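Hydroxymethyldihydropterin pyrophosphokinase-dihydropteroate synthase, putative (PDB 5Z79) catalyses two successive steps of folate synthesis, pyrophosphorylation of hydroxymethyldihydropterin and condensation of the resulting diphosphate with 4-aminobenzoic acid to dihydropteroate. Local coordinates at residues Val109-Glu114 and Ile283-His288; Tyr268-Tyr273 and Thr290-Ile295; Phe583-Met588 and Gln675-Gly680. One frame throughout, in Å; residues are numbered along the deposited sequence.

Overall arrangement
Contacts 1 and 2 belong to the pyrophosphokinase part of the chain; contact 3 belongs to the dihydropteroate synthase part, a TIM barrel. The first two have centres about 13 Å apart and alternate along the chain: 109-114, 268-273, 283-288, then 290-295. They share the loop between helices 273-282 and 295-310, where Y286 O and I295 N lie 2.9 Å apart in a probable hydrogen bond. Contact 2 also holds R272 of the pterine and nucleotide pockets. Contact 3 follows in series, its centre about 51 Å from that of contact 1 and 52 Å from that of contact 2, near the 4-aminobenzoic acid pocket, consistent with two separate active sites.

Contact 1. Residues Val109-Glu114 and Ile283-His288; sequences VFLKNE and IPEYKH
F110 and Y286 stack face to face, their centroids 4.5 Å apart and their planes 26° from parallel. The overlap is offset, F110 CZ lying toward the rim of the tyrosine ring and 3.7 Å from Y286 CZ. On the opposite face of Y286 the backbone N of H288 sits over the ring centre, and F212 meets the tyrosine edge-to-face, so a large flat side chain suits this layered place. CG anti to the backbone N (chi1 180°) carries the Y286 ring out toward F110.

Aliphatic packing lies beside the stack. L111 CD2 touches I283 CG2 at 3.7 Å, two branched chains that cross obliquely, while L111 CD1 reaches E285 OE2 at the more exposed margin.

Polar groups gather around N113. N113 OD1 is 3.4 Å from Y286 OH, and N113 CB lies against K287 O. N113 has positive phi (53°), a conformation asparagine tolerates well, and its backbone N bonds to F110 O. F110 also rests on I14 and V16 of strand 13-21, which makes this a helix-and-loop layer packed on the central antiparallel sheet of the HPPK alpha/beta fold.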
loop_
_atom_site.group_PDB
_atom_site.type_symbol
_atom_site.label_atom_id
_atom_site.label_comp_id
_atom_site.label_asym_id
_atom_site.label_seq_id
_atom_site.Cartn_x
_atom_site.Cartn_y
_atom_site.Cartn_z
ATOM N N VAL A 109 9.447 44.519 -8.604
ATOM C CA VAL A 109 9.512 45.731 -7.817
ATOM C C VAL A 109 8.545 45.653 -6.656
ATOM O O VAL A 109 8.904 45.894 -5.517
ATOM C CB VAL A 109 9.173 46.950 -8.707
ATOM C CG1 VAL A 109 8.953 48.207 -7.871
ATOM C CG2 VAL A 109 10.275 47.177 -9.741
ATOM N N PHE A 110 7.304 45.307 -6.964
ATOM C CA PHE A 110 6.276 45.167 -5.940
ATOM C C PHE A 110 6.741 44.263 -4.829
ATOM O O PHE A 110 6.544 44.606 -3.666
ATOM C CB PHE A 110 4.990 44.639 -6.526
ATOM C CG PHE A 110 4.047 44.169 -5.509
ATOM C CD1 PHE A 110 3.221 45.063 -4.872
ATOM C CD2 PHE A 110 4.005 42.820 -5.154
ATOM C CE1 PHE A 110 2.331 44.623 -3.910
ATOM C CE2 PHE A 110 3.127 42.363 -4.188
ATOM C CZ PHE A 110 2.286 43.265 -3.561
ATOM N N LEU A 111 7.382 43.148 -5.197
ATOM C CA LEU A 111 7.811 42.116 -4.242
ATOM C C LEU A 111 8.895 42.601 -3.249
ATOM O O LEU A 111 9.037 42.048 -2.157
ATOM C CB LEU A 111 8.253 40.823 -4.967
ATOM C CG LEU A 111 7.173 40.004 -5.712
ATOM C CD1 LEU A 111 7.773 38.862 -6.537
ATOM C CD2 LEU A 111 6.089 39.427 -4.798
ATOM N N LYS A 112 9.635 43.640 -3.614
ATOM C CA LYS A 112 10.578 44.268 -2.685
ATOM C C LYS A 112 9.926 45.427 -1.903
ATOM O O LYS A 112 10.624 46.251 -1.310
ATOM C CB LYS A 112 11.832 44.777 -3.439
ATOM C CG LYS A 112 12.728 43.687 -4.037
ATOM C CD LYS A 112 13.793 44.250 -5.004
ATOM C CE LYS A 112 13.265 44.349 -6.451
ATOM N NZ LYS A 112 13.947 45.350 -7.356
ATOM N N ASN A 113 8.596 45.513 -1.918
ATOM C CA ASN A 113 7.868 46.602 -1.223
ATOM C C ASN A 113 8.348 48.051 -1.592
ATOM O O ASN A 113 8.049 49.044 -0.900
ATOM C CB ASN A 113 7.906 46.363 0.294
ATOM C CG ASN A 113 6.931 47.226 1.045
ATOM O OD1 ASN A 113 5.821 47.433 0.626
ATOM N ND2 ASN A 113 7.347 47.724 2.163
ATOM N N GLU A 114 9.075 48.155 -2.706
ATOM C CA GLU A 114 9.482 49.449 -3.245
ATOM C C GLU A 114 8.318 50.068 -4.010
ATOM O O GLU A 114 7.334 49.387 -4.386
ATOM C CB GLU A 114 10.678 49.326 -4.196
ATOM C CG GLU A 114 12.000 48.987 -3.527
ATOM C CD GLU A 114 12.997 48.393 -4.527
ATOM O OE1 GLU A 114 13.187 49.039 -5.596
ATOM O OE2 GLU A 114 13.577 47.288 -4.262
ATOM N N ILE A 283 2.849 35.033 -3.425
ATOM C CA ILE A 283 3.778 36.101 -2.947
ATOM C C ILE A 283 4.402 35.824 -1.559
ATOM O O ILE A 283 4.480 36.701 -0.706
ATOM C CB ILE A 283 3.110 37.488 -2.905
ATOM C CG1 ILE A 283 1.877 37.477 -2.003
ATOM C CG2 ILE A 283 2.741 37.923 -4.309
ATOM C CD1 ILE A 283 1.319 38.845 -1.710
ATOM N N PRO A 284 4.883 34.592 -1.362
ATOM C CA PRO A 284 5.443 34.131 -0.079
ATOM C C PRO A 284 6.542 35.015 0.518
ATOM O O PRO A 284 6.635 35.140 1.745
ATOM C CB PRO A 284 6.028 32.752 -0.419
ATOM C CG PRO A 284 6.189 32.759 -1.919
ATOM C CD PRO A 284 5.099 33.623 -2.456
ATOM N N GLU A 285 7.377 35.593 -0.330
ATOM C CA GLU A 285 8.531 36.318 0.165
ATOM C C GLU A 285 8.217 37.804 0.412
ATOM O O GLU A 285 9.045 38.518 0.913
ATOM C CB GLU A 285 9.767 36.096 -0.739
ATOM C CG GLU A 285 9.796 36.845 -2.075
ATOM C CD GLU A 285 8.858 36.256 -3.136
ATOM O OE1 GLU A 285 7.683 35.900 -2.811
ATOM O OE2 GLU A 285 9.281 36.142 -4.322
ATOM N N TYR A 286 7.002 38.237 0.114
ATOM C CA TYR A 286 6.597 39.619 0.305
ATOM C C TYR A 286 6.341 39.983 1.760
ATOM O O TYR A 286 5.797 39.186 2.539
ATOM C CB TYR A 286 5.318 39.902 -0.476
ATOM C CG TYR A 286 4.777 41.320 -0.355
ATOM C CD1 TYR A 286 5.563 42.406 -0.698
ATOM C CD2 TYR A 286 3.479 41.570 0.067
ATOM C CE1 TYR A 286 5.078 43.700 -0.624
ATOM C CE2 TYR A 286 2.993 42.861 0.142
ATOM C CZ TYR A 286 3.802 43.920 -0.210
ATOM O OH TYR A 286 3.371 45.218 -0.141
ATOM N N LYS A 287 6.733 41.204 2.096
ATOM C CA LYS A 287 6.552 41.774 3.395
ATOM C C LYS A 287 6.132 43.204 3.313
ATOM O O LYS A 287 6.918 44.060 3.129
ATOM C CB LYS A 287 7.868 41.717 4.152
ATOM C CG LYS A 287 7.874 42.394 5.502
ATOM C CD LYS A 287 9.282 42.414 6.057
ATOM C CE LYS A 287 9.407 43.168 7.363
ATOM N NZ LYS A 287 8.948 42.372 8.524
ATOM N N HIS A 288 4.874 43.458 3.488
ATOM C CA HIS A 288 4.372 44.809 3.545
ATOM C C HIS A 288 4.988 45.501 4.768
ATOM O O HIS A 288 5.728 44.870 5.543
ATOM C CB HIS A 288 2.861 44.707 3.657
ATOM C CG HIS A 288 2.128 45.971 3.402
ATOM N ND1 HIS A 288 1.680 46.777 4.421
ATOM C CD2 HIS A 288 1.702 46.544 2.251
ATOM C CE1 HIS A 288 1.053 47.822 3.914
ATOM N NE2 HIS A 288 1.043 47.701 2.596
#

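Contact 2. Residues Tyr268-Tyr273 and Thr290-Ile295; sequences YTKYRY and TFEEAI. With PE0 (pterine), chain K; APC (diphosphomethylphosphonic acid adenosyl ester), chain H.
K270 NZ is gripped by two acceptors of 290-295, E292 OE1 at 2.8 Å in a salt bridge and the backbone T290 O at 3.1 Å in a hydrogen bond. The carboxylate oxygen is met on its syn side, 28° out of the carboxylate plane; the carbonyl is approached at a C=O...N angle of 148°. A lysine suits this place because its long chain can span the gap and carry a charge to both groups. E130, on helix 126-146, adds a long, weak ion pair, and the negative surroundings would be expected to favour a protonated amine.

Nearer the backbone the same lysine is apolar: K270 CB lies 3.5 Å from F291 CZ. T269 CG2 meets the phenylalanine in the plane of its ring, at the edge, 3.8 Å from F291 CZ. T269 divides its branches by character, for its OG1 bonds to H266 O while its methyl meets the ring edge; CG2 gets there by standing anti to the backbone N.

Two residues after K270, R272 turns to the ligands. Its guanidinium lies between the Y268 ring, which has NH2 over its centre, and the pterine, whose N3 is over the other face. Near the guanidinium plane, R272 NH1 donates to O3G of the ATP analogue APC at 2.6 Å, the N-H...O angle being 154°. A planar cation fits such a slot, touching pterine and terminal phosphate at once, as befits the substrate-bridging active site of a pyrophosphokinase.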
loop_
_atom_site.group_PDB
_atom_site.type_symbol
_atom_site.label_atom_id
_atom_site.label_comp_id
_atom_site.label_asym_id
_atom_site.label_seq_id
_atom_site.Cartn_x
_atom_site.Cartn_y
_atom_site.Cartn_z
ATOM N N TYR A 268 -8.324 41.972 7.121
ATOM C CA TYR A 268 -8.061 40.586 7.534
ATOM C C TYR A 268 -6.886 39.876 6.886
ATOM O O TYR A 268 -6.662 38.711 7.175
ATOM C CB TYR A 268 -9.307 39.748 7.321
ATOM C CG TYR A 268 -10.371 40.111 8.291
ATOM C CD1 TYR A 268 -10.387 39.569 9.570
ATOM C CD2 TYR A 268 -11.353 41.011 7.952
ATOM C CE1 TYR A 268 -11.373 39.890 10.468
ATOM C CE2 TYR A 268 -12.341 41.350 8.854
ATOM C CZ TYR A 268 -12.341 40.777 10.102
ATOM O OH TYR A 268 -13.319 41.127 10.970
ATOM N N THR A 269 -6.114 40.563 6.058
ATOM C CA THR A 269 -5.101 39.886 5.284
ATOM C C THR A 269 -4.201 39.003 6.132
ATOM O O THR A 269 -3.949 37.863 5.782
ATOM C CB THR A 269 -4.217 40.848 4.477
ATOM O OG1 THR A 269 -5.024 41.652 3.594
ATOM C CG2 THR A 269 -3.255 40.048 3.635
ATOM N N LYS A 270 -3.710 39.511 7.254
ATOM C CA LYS A 270 -2.750 38.739 8.047
ATOM C C LYS A 270 -3.419 37.928 9.143
ATOM O O LYS A 270 -2.742 37.227 9.878
ATOM C CB LYS A 270 -1.618 39.646 8.580
ATOM C CG LYS A 270 -1.746 40.176 10.002
ATOM C CD LYS A 270 -0.767 41.336 10.226
ATOM C CE LYS A 270 -0.237 41.480 11.644
ATOM N NZ LYS A 270 0.397 42.827 11.759
ATOM N N TYR A 271 -4.742 37.996 9.229
ATOM C CA TYR A 271 -5.467 37.323 10.300
ATOM C C TYR A 271 -6.350 36.123 9.876
ATOM O O TYR A 271 -6.882 35.430 10.740
ATOM C CB TYR A 271 -6.340 38.330 11.025
ATOM C CG TYR A 271 -5.621 39.539 11.572
ATOM C CD1 TYR A 271 -4.778 39.437 12.656
ATOM C CD2 TYR A 271 -5.831 40.790 11.032
ATOM C CE1 TYR A 271 -4.147 40.544 13.179
ATOM C CE2 TYR A 271 -5.208 41.908 11.549
ATOM C CZ TYR A 271 -4.363 41.781 12.621
ATOM O OH TYR A 271 -3.740 42.895 13.134
ATOM N N ARG A 272 -6.530 35.884 8.580
ATOM C CA ARG A 272 -7.231 34.684 8.094
ATOM C C ARG A 272 -6.309 33.650 7.498
ATOM O O ARG A 272 -5.509 33.922 6.624
ATOM C CB ARG A 272 -8.234 35.035 7.019
ATOM C CG ARG A 272 -9.555 35.446 7.581
ATOM C CD ARG A 272 -10.472 35.967 6.504
ATOM N NE ARG A 272 -11.647 36.550 7.139
ATOM C CZ ARG A 272 -12.493 37.406 6.564
ATOM N NH1 ARG A 272 -12.319 37.803 5.293
ATOM N NH2 ARG A 272 -13.528 37.866 7.278
ATOM N N TYR A 273 -6.443 32.427 7.947
ATOM C CA TYR A 273 -5.667 31.375 7.382
ATOM C C TYR A 273 -5.974 31.382 5.889
ATOM O O TYR A 273 -5.061 31.455 5.084
ATOM C CB TYR A 273 -5.982 30.044 8.080
ATOM C CG TYR A 273 -5.134 28.885 7.610
ATOM C CD1 TYR A 273 -3.757 28.845 7.835
ATOM C CD2 TYR A 273 -5.706 27.839 6.924
ATOM C CE1 TYR A 273 -2.978 27.783 7.394
ATOM C CE2 TYR A 273 -4.942 26.772 6.463
ATOM C CZ TYR A 273 -3.579 26.740 6.696
ATOM O OH TYR A 273 -2.864 25.645 6.214
ATOM N N THR A 290 3.110 46.658 7.145
ATOM C CA THR A 290 2.144 46.404 8.199
ATOM C C THR A 290 2.439 45.084 8.860
ATOM O O THR A 290 1.987 44.810 9.964
ATOM C CB THR A 290 0.740 46.423 7.568
ATOM O OG1 THR A 290 0.296 47.798 7.544
ATOM C CG2 THR A 290 -0.300 45.456 8.279
ATOM N N PHE A 291 3.218 44.282 8.154
ATOM C CA PHE A 291 3.500 42.924 8.520
ATOM C C PHE A 291 4.822 42.845 9.247
ATOM O O PHE A 291 5.834 43.341 8.752
ATOM C CB PHE A 291 3.633 42.083 7.273
ATOM C CG PHE A 291 2.332 41.600 6.722
ATOM C CD1 PHE A 291 1.377 42.489 6.308
ATOM C CD2 PHE A 291 2.083 40.248 6.598
ATOM C CE1 PHE A 291 0.185 42.049 5.776
ATOM C CE2 PHE A 291 0.898 39.792 6.076
ATOM C CZ PHE A 291 -0.053 40.694 5.658
ATOM N N GLU A 292 4.817 42.196 10.407
ATOM C CA GLU A 292 6.044 42.024 11.183
ATOM C C GLU A 292 7.029 41.093 10.455
ATOM O O GLU A 292 8.236 41.198 10.655
ATOM C CB GLU A 292 5.746 41.509 12.609
ATOM C CG GLU A 292 5.141 42.550 13.562
ATOM C CD GLU A 292 3.611 42.482 13.678
ATOM O OE1 GLU A 292 2.911 42.012 12.728
ATOM O OE2 GLU A 292 3.117 42.919 14.750
ATOM N N GLU A 293 6.519 40.191 9.614
ATOM C CA GLU A 293 7.374 39.331 8.793
ATOM C C GLU A 293 6.673 39.012 7.475
ATOM O O GLU A 293 5.497 39.296 7.315
ATOM C CB GLU A 293 7.723 38.045 9.558
ATOM C CG GLU A 293 8.634 38.248 10.769
ATOM C CD GLU A 293 10.051 38.740 10.411
ATOM O OE1 GLU A 293 10.449 38.601 9.231
ATOM O OE2 GLU A 293 10.783 39.243 11.307
ATOM N N ALA A 294 7.399 38.405 6.547
ATOM C CA ALA A 294 6.849 38.041 5.237
ATOM C C ALA A 294 5.638 37.073 5.265
ATOM O O ALA A 294 5.220 36.579 6.314
ATOM C CB ALA A 294 7.956 37.475 4.356
ATOM N N ILE A 295 5.068 36.820 4.090
ATOM C CA ILE A 295 3.864 36.003 3.996
ATOM C C ILE A 295 4.132 34.572 4.483
ATOM O O ILE A 295 3.469 34.050 5.414
ATOM C CB ILE A 295 3.298 36.017 2.562
ATOM C CG1 ILE A 295 2.718 37.391 2.246
ATOM C CG2 ILE A 295 2.238 34.944 2.366
ATOM C CD1 ILE A 295 1.694 37.886 3.234
HETATM C C1 PE0 K . -14.643 34.439 4.045
HETATM C C4 PE0 K . -14.128 33.485 3.076
HETATM O O4 PE0 K . -14.388 33.562 1.870
HETATM N N2 PE0 K . -13.398 32.487 3.547
HETATM C C3 PE0 K . -13.118 32.342 4.840
HETATM N N6 PE0 K . -12.352 31.305 5.196
HETATM N N1 PE0 K . -13.551 33.200 5.767
HETATM C C2 PE0 K . -14.309 34.222 5.423
HETATM N N3 PE0 K . -14.765 35.065 6.319
HETATM C C6 PE0 K . -15.521 36.099 5.971
HETATM C C5 PE0 K . -15.855 36.301 4.661
HETATM N N4 PE0 K . -15.414 35.465 3.733
HETATM P PG APC H . -14.584 40.062 3.445
HETATM O O1G APC H . -14.634 38.781 2.641
HETATM O O2G APC H . -14.336 41.282 2.589
HETATM O O3G APC H . -13.651 39.975 4.633
HETATM P PB APC H . -17.460 40.624 3.393
HETATM O O1B APC H . -18.582 40.079 4.234
HETATM O O2B APC H . -17.417 40.130 1.977
HETATM O O3B APC H . -16.059 40.272 4.069
HETATM P PA APC H . -17.778 43.192 1.756
HETATM O O1A APC H . -19.042 42.630 1.165
HETATM O O2A APC H . -16.533 43.016 0.928
HETATM C C3A APC H . -17.518 42.449 3.401
HETATM O "O5'" APC H . -18.009 44.756 1.995
HETATM C "C5'" APC H . -18.093 45.410 3.288
HETATM C "C4'" APC H . -17.239 46.653 3.273
HETATM O "O4'" APC H . -15.879 46.279 2.942
HETATM C "C3'" APC H . -17.637 47.744 2.264
HETATM O "O3'" APC H . -17.905 48.959 2.940
HETATM C "C2'" APC H . -16.436 47.863 1.315
HETATM O "O2'" APC H . -16.091 49.189 0.982
HETATM C "C1'" APC H . -15.299 47.269 2.133
HETATM N N9 APC H . -14.255 46.651 1.323
HETATM C C8 APC H . -14.381 45.646 0.393
HETATM N N7 APC H . -13.241 45.293 -0.158
HETATM C C5 APC H . -12.301 46.112 0.454
HETATM C C6 APC H . -10.903 46.229 0.313
HETATM N N6 APC H . -10.172 45.489 -0.512
HETATM N N1 APC H . -10.275 47.144 1.084
HETATM C C2 APC H . -11.015 47.884 1.922
HETATM N N3 APC H . -12.325 47.868 2.141
HETATM C C4 APC H . -12.918 46.949 1.368
#

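Contact 3. Residues Phe583-Met588 and Gln675-Gly680; sequences FIVHCM and QKNICG
I584, V585 and N677 form the close part of a helix-helix contact on the outside of the TIM barrel of dihydropteroate synthase, where the short, weakly bonded helix 582-585 packs against helix 671-691. The asparagine crosses both aliphatic side chains at about a right angle, CG anti to its backbone N (chi1 -168°) bringing the amide carbon up to them. Its two amide atoms are divided between the pair: N677 OD1 approaches I584 CD1 at 3.3 Å, and N677 ND2 approaches V585 CG2 at 3.4 Å. ND2 also donates to K581 O. An amide suits this place, since it can line apolar groups and still hold the backbone of a residue of the 4-aminobenzoic acid pocket; through this bond N677 is probably a second-shell residue, its side chain about 7 Å from the ligand. G680 is equally apt: with no side chain, it lets I584 CG2 approach its CA at 3.9 Å.

On the more exposed side, M588 and K676 touch more sparsely. M588, itself exposed, has SD 4.2 Å from K676 CB, and the lysine amine leads away from the contact. Here the second subunit closes in, with its D709 against M588 and its L702 against K676. The chain cannot be followed beyond M588 until residue 658. A long unbranched thioether suits such a margin: extended beyond CG, M588 sends CE to within 3.5 Å of K676 O.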
loop_
_atom_site.group_PDB
_atom_site.type_symbol
_atom_site.label_atom_id
_atom_site.label_comp_id
_atom_site.label_asym_id
_atom_site.label_seq_id
_atom_site.Cartn_x
_atom_site.Cartn_y
_atom_site.Cartn_z
ATOM N N PHE A 583 9.359 -0.975 -19.115
ATOM C CA PHE A 583 10.062 -1.015 -17.844
ATOM C C PHE A 583 9.357 -1.925 -16.881
ATOM O O PHE A 583 9.965 -2.404 -15.935
ATOM C CB PHE A 583 10.190 0.411 -17.242
ATOM C CG PHE A 583 8.942 0.910 -16.567
ATOM C CD1 PHE A 583 7.965 1.557 -17.287
ATOM C CD2 PHE A 583 8.762 0.737 -15.208
ATOM C CE1 PHE A 583 6.812 2.014 -16.668
ATOM C CE2 PHE A 583 7.618 1.197 -14.580
ATOM C CZ PHE A 583 6.634 1.837 -15.316
ATOM N N ILE A 584 8.066 -2.133 -17.113
ATOM C CA ILE A 584 7.279 -3.040 -16.290
ATOM C C ILE A 584 7.843 -4.461 -16.311
ATOM O O ILE A 584 8.156 -5.046 -15.270
ATOM C CB ILE A 584 5.818 -3.050 -16.763
ATOM C CG1 ILE A 584 5.173 -1.726 -16.364
ATOM C CG2 ILE A 584 5.045 -4.233 -16.163
ATOM C CD1 ILE A 584 3.892 -1.462 -17.114
ATOM N N VAL A 585 7.967 -4.996 -17.513
ATOM C CA VAL A 585 8.451 -6.345 -17.717
ATOM C C VAL A 585 9.951 -6.506 -17.362
ATOM O O VAL A 585 10.419 -7.617 -17.154
ATOM C CB VAL A 585 8.139 -6.756 -19.179
ATOM C CG1 VAL A 585 8.966 -7.955 -19.633
ATOM C CG2 VAL A 585 6.642 -7.032 -19.344
ATOM N N HIS A 586 10.692 -5.401 -17.289
ATOM C CA HIS A 586 12.116 -5.397 -16.878
ATOM C C HIS A 586 12.322 -5.760 -15.397
ATOM O O HIS A 586 13.417 -6.157 -14.984
ATOM C CB HIS A 586 12.689 -3.996 -17.166
ATOM C CG HIS A 586 14.125 -3.807 -16.779
ATOM N ND1 HIS A 586 15.157 -4.441 -17.431
ATOM C CD2 HIS A 586 14.699 -3.020 -15.840
ATOM C CE1 HIS A 586 16.303 -4.081 -16.890
ATOM N NE2 HIS A 586 16.053 -3.215 -15.927
ATOM N N CYS A 587 11.254 -5.590 -14.609
ATOM C CA CYS A 587 11.216 -5.907 -13.155
ATOM C C CYS A 587 11.315 -7.408 -12.875
ATOM O O CYS A 587 11.703 -7.802 -11.799
ATOM C CB CYS A 587 9.909 -5.389 -12.519
ATOM S SG CYS A 587 9.553 -3.593 -12.668
ATOM N N MET A 588 10.983 -8.225 -13.863
ATOM C CA MET A 588 10.901 -9.652 -13.714
ATOM C C MET A 588 12.104 -10.294 -14.412
ATOM O O MET A 588 12.190 -11.517 -14.512
ATOM C CB MET A 588 9.584 -10.127 -14.347
ATOM C CG MET A 588 8.378 -9.215 -14.063
ATOM S SD MET A 588 7.038 -9.203 -15.304
ATOM C CE MET A 588 5.846 -8.096 -14.526
ATOM N N GLN A 675 0.376 -10.386 -21.157
ATOM C CA GLN A 675 -0.321 -10.824 -19.957
ATOM C C GLN A 675 0.435 -10.384 -18.718
ATOM O O GLN A 675 -0.135 -9.880 -17.780
ATOM C CB GLN A 675 -0.424 -12.335 -19.895
ATOM C CG GLN A 675 -1.615 -12.902 -20.630
ATOM C CD GLN A 675 -2.922 -12.461 -19.998
ATOM O OE1 GLN A 675 -3.835 -11.947 -20.688
ATOM N NE2 GLN A 675 -3.027 -12.664 -18.680
ATOM N N LYS A 676 1.734 -10.605 -18.720
ATOM C CA LYS A 676 2.565 -10.172 -17.630
ATOM C C LYS A 676 2.741 -8.677 -17.575
ATOM O O LYS A 676 2.959 -8.137 -16.513
ATOM C CB LYS A 676 3.952 -10.769 -17.753
ATOM C CG LYS A 676 3.979 -12.283 -17.826
ATOM C CD LYS A 676 5.415 -12.781 -17.850
ATOM C CE LYS A 676 5.478 -14.295 -17.860
ATOM N NZ LYS A 676 6.904 -14.692 -17.979
ATOM N N ASN A 677 2.716 -7.995 -18.706
ATOM C CA ASN A 677 2.924 -6.552 -18.673
ATOM C C ASN A 677 1.687 -5.838 -18.161
ATOM O O ASN A 677 1.776 -4.878 -17.396
ATOM C CB ASN A 677 3.317 -6.011 -20.047
ATOM C CG ASN A 677 3.817 -4.565 -19.987
ATOM O OD1 ASN A 677 3.141 -3.678 -19.445
ATOM N ND2 ASN A 677 5.011 -4.324 -20.537
ATOM N N ILE A 678 0.530 -6.311 -18.597
ATOM C CA ILE A 678 -0.726 -5.770 -18.113
ATOM C C ILE A 678 -0.913 -5.976 -16.596
ATOM O O ILE A 678 -1.286 -5.032 -15.905
ATOM C CB ILE A 678 -1.927 -6.320 -18.903
ATOM C CG1 ILE A 678 -2.066 -5.555 -20.222
ATOM C CG2 ILE A 678 -3.213 -6.172 -18.101
ATOM C CD1 ILE A 678 -3.110 -6.122 -21.168
ATOM N N CYS A 679 -0.657 -7.180 -16.083
ATOM C CA CYS A 679 -0.793 -7.467 -14.635
ATOM C C CYS A 679 0.249 -6.764 -13.749
ATOM O O CYS A 679 -0.040 -6.458 -12.596
ATOM C CB CYS A 679 -0.776 -8.978 -14.376
ATOM S SG CYS A 679 -2.239 -9.758 -15.065
ATOM N N GLY A 680 1.451 -6.528 -14.267
ATOM C CA GLY A 680 2.376 -5.600 -13.611
ATOM C C GLY A 680 1.822 -4.170 -13.603
ATOM O O GLY A 680 1.947 -3.429 -12.635
#